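Local coordinates for protein epoxyqueuosine reductase (Streptococcus thermophilus, PDB 5D6S) that is a QueG-family reductase carrying cobalamin and two iron/sulfur clusters, at residues F54-K59 against D163-K168. Sequence-based numbering, arbitrary orientation.
Sequences FDYLEK and DTAVAK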
loop_
_atom_site.group_PDB
_atom_site.type_symbol
_atom_site.label_atom_id
_atom_site.label_comp_id
_atom_site.label_asym_id
_atom_site.label_seq_id
_atom_site.Cartn_x
_atom_site.Cartn_y
_atom_site.Cartn_z
ATOM N N PHE A 54 13.412 -5.806 -20.379
ATOM C CA PHE A 54 13.908 -4.936 -19.332
ATOM C C PHE A 54 15.091 -5.577 -18.621
ATOM O O PHE A 54 15.253 -5.387 -17.419
ATOM C CB PHE A 54 12.819 -4.682 -18.273
ATOM C CG PHE A 54 11.642 -3.863 -18.741
ATOM C CD1 PHE A 54 10.630 -4.445 -19.482
ATOM C CD2 PHE A 54 11.521 -2.530 -18.369
ATOM C CE1 PHE A 54 9.545 -3.709 -19.907
ATOM C CE2 PHE A 54 10.435 -1.779 -18.786
ATOM C CZ PHE A 54 9.446 -2.365 -19.556
ATOM N N ASP A 55 15.961 -6.270 -19.344
ATOM C CA ASP A 55 17.025 -7.023 -18.654
ATOM C C ASP A 55 17.981 -6.173 -17.807
ATOM O O ASP A 55 18.749 -6.735 -17.011
ATOM C CB ASP A 55 17.814 -7.995 -19.567
ATOM C CG ASP A 55 17.878 -7.550 -21.011
ATOM O OD1 ASP A 55 18.024 -6.333 -21.267
ATOM O OD2 ASP A 55 17.782 -8.442 -21.882
ATOM N N TYR A 56 17.939 -4.842 -17.926
ATOM C CA TYR A 56 18.691 -4.010 -16.963
ATOM C C TYR A 56 18.241 -4.264 -15.500
ATOM O O TYR A 56 19.044 -4.142 -14.578
ATOM C CB TYR A 56 18.659 -2.522 -17.330
ATOM C CG TYR A 56 17.416 -1.729 -16.994
ATOM C CD1 TYR A 56 16.332 -1.695 -17.857
ATOM C CD2 TYR A 56 17.354 -0.951 -15.831
ATOM C CE1 TYR A 56 15.209 -0.934 -17.562
ATOM C CE2 TYR A 56 16.227 -0.184 -15.521
ATOM C CZ TYR A 56 15.153 -0.176 -16.391
ATOM O OH TYR A 56 14.021 0.575 -16.087
ATOM N N LEU A 57 16.980 -4.687 -15.331
ATOM C CA LEU A 57 16.410 -5.066 -14.031
ATOM C C LEU A 57 16.847 -6.446 -13.482
ATOM O O LEU A 57 17.085 -6.578 -12.277
ATOM C CB LEU A 57 14.886 -5.007 -14.099
ATOM C CG LEU A 57 14.308 -3.641 -14.460
ATOM C CD1 LEU A 57 12.810 -3.724 -14.624
ATOM C CD2 LEU A 57 14.652 -2.595 -13.413
ATOM N N GLU A 58 16.971 -7.439 -14.356
ATOM C CA GLU A 58 17.372 -8.802 -13.948
ATOM C C GLU A 58 18.267 -8.834 -12.741
ATOM O O GLU A 58 17.919 -9.397 -11.703
ATOM C CB GLU A 58 18.133 -9.536 -15.064
ATOM C CG GLU A 58 17.308 -10.515 -15.871
ATOM C CD GLU A 58 17.989 -11.864 -16.056
ATOM O OE1 GLU A 58 18.357 -12.471 -15.028
ATOM O OE2 GLU A 58 18.097 -12.340 -17.217
ATOM N N LYS A 59 19.454 -8.276 -12.921
ATOM C CA LYS A 59 20.484 -8.265 -11.904
ATOM C C LYS A 59 19.872 -8.034 -10.504
ATOM O O LYS A 59 20.010 -8.879 -9.603
ATOM C CB LYS A 59 21.527 -7.196 -12.299
ATOM C CG LYS A 59 22.429 -6.627 -11.205
ATOM C CD LYS A 59 23.312 -7.675 -10.541
ATOM C CE LYS A 59 24.001 -7.097 -9.312
ATOM N NZ LYS A 59 24.308 -8.153 -8.313
ATOM N N ASP A 163 5.502 -2.430 -12.790
ATOM C CA ASP A 163 4.650 -1.301 -13.191
ATOM C C ASP A 163 5.393 0.034 -13.149
ATOM O O ASP A 163 5.035 1.003 -13.811
ATOM C CB ASP A 163 3.451 -1.189 -12.247
ATOM C CG ASP A 163 2.464 -2.322 -12.405
ATOM O OD1 ASP A 163 2.721 -3.238 -13.230
ATOM O OD2 ASP A 163 1.425 -2.289 -11.692
ATOM N N THR A 164 6.413 0.068 -12.317
ATOM C CA THR A 164 7.058 1.289 -11.970
ATOM C C THR A 164 8.068 1.654 -13.072
ATOM O O THR A 164 8.204 2.817 -13.436
ATOM C CB THR A 164 7.667 1.110 -10.566
ATOM O OG1 THR A 164 7.518 2.318 -9.815
ATOM C CG2 THR A 164 9.114 0.670 -10.607
ATOM N N ALA A 165 8.744 0.633 -13.590
ATOM C CA ALA A 165 9.798 0.776 -14.595
ATOM C C ALA A 165 9.217 0.942 -15.990
ATOM O O ALA A 165 9.819 1.557 -16.879
ATOM C CB ALA A 165 10.729 -0.435 -14.565
ATOM N N VAL A 166 8.038 0.388 -16.173
ATOM C CA VAL A 166 7.290 0.610 -17.394
ATOM C C VAL A 166 6.924 2.082 -17.535
ATOM O O VAL A 166 7.168 2.683 -18.572
ATOM C CB VAL A 166 6.012 -0.249 -17.426
ATOM C CG1 VAL A 166 5.057 0.238 -18.497
ATOM C CG2 VAL A 166 6.380 -1.708 -17.648
ATOM N N ALA A 167 6.338 2.652 -16.487
ATOM C CA ALA A 167 5.934 4.054 -16.494
ATOM C C ALA A 167 7.116 5.023 -16.666
ATOM O O ALA A 167 6.927 6.142 -17.157
ATOM C CB ALA A 167 5.176 4.379 -15.227
ATOM N N LYS A 168 8.309 4.612 -16.253
ATOM C CA LYS A 168 9.499 5.416 -16.501
ATOM C C LYS A 168 9.892 5.432 -17.989
ATOM O O LYS A 168 9.967 6.508 -18.589
ATOM C CB LYS A 168 10.692 4.951 -15.671
ATOM C CG LYS A 168 11.926 5.788 -15.951
ATOM C CD LYS A 168 13.113 5.424 -15.093
ATOM C CE LYS A 168 14.387 5.579 -15.902
ATOM N NZ LYS A 168 15.559 5.060 -15.177
#
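Phe54, just before helix 55-67, and Tyr56 and Leu57 in its first turn reach across to Ala165 and Val166 of helix 163-169, the two backbones coming nearest where the CA atoms of Phe54 and Ala165 lie 8.5 Å apart. The start of helix 55-67, with Phe54 before it, packs through apolar side chains on helix 163-169, which lies against the antiparallel sheet beside the bound cobalamin. Ala165 is the common target: its CB points at the facing segment and meets the Tyr56 hydroxyl OH at 3.8 Å and Leu57 CD1 at 3.9 Å. Leu57 CG lies over the centre of the Tyr56 ring, 4.0 Å above its plane. Leu57 also lies against the bound cobalamin, while Asp163 N, at the start of the other helix, donates a hydrogen bond to the cofactor. Behind Val166, strand 93-100 supplies Ile94 and Ser96, and Arg169 forms a cation-pi contact with Phe54. The Phe54 ring presents its edge to the Ala165 carbonyl, with CE2 3.9 Å from O in a van der Waals contact. Val166 crosses the Phe54 side chain at about a right angle, its CG2 approaching the ring obliquely to 3.7 Å from CZ.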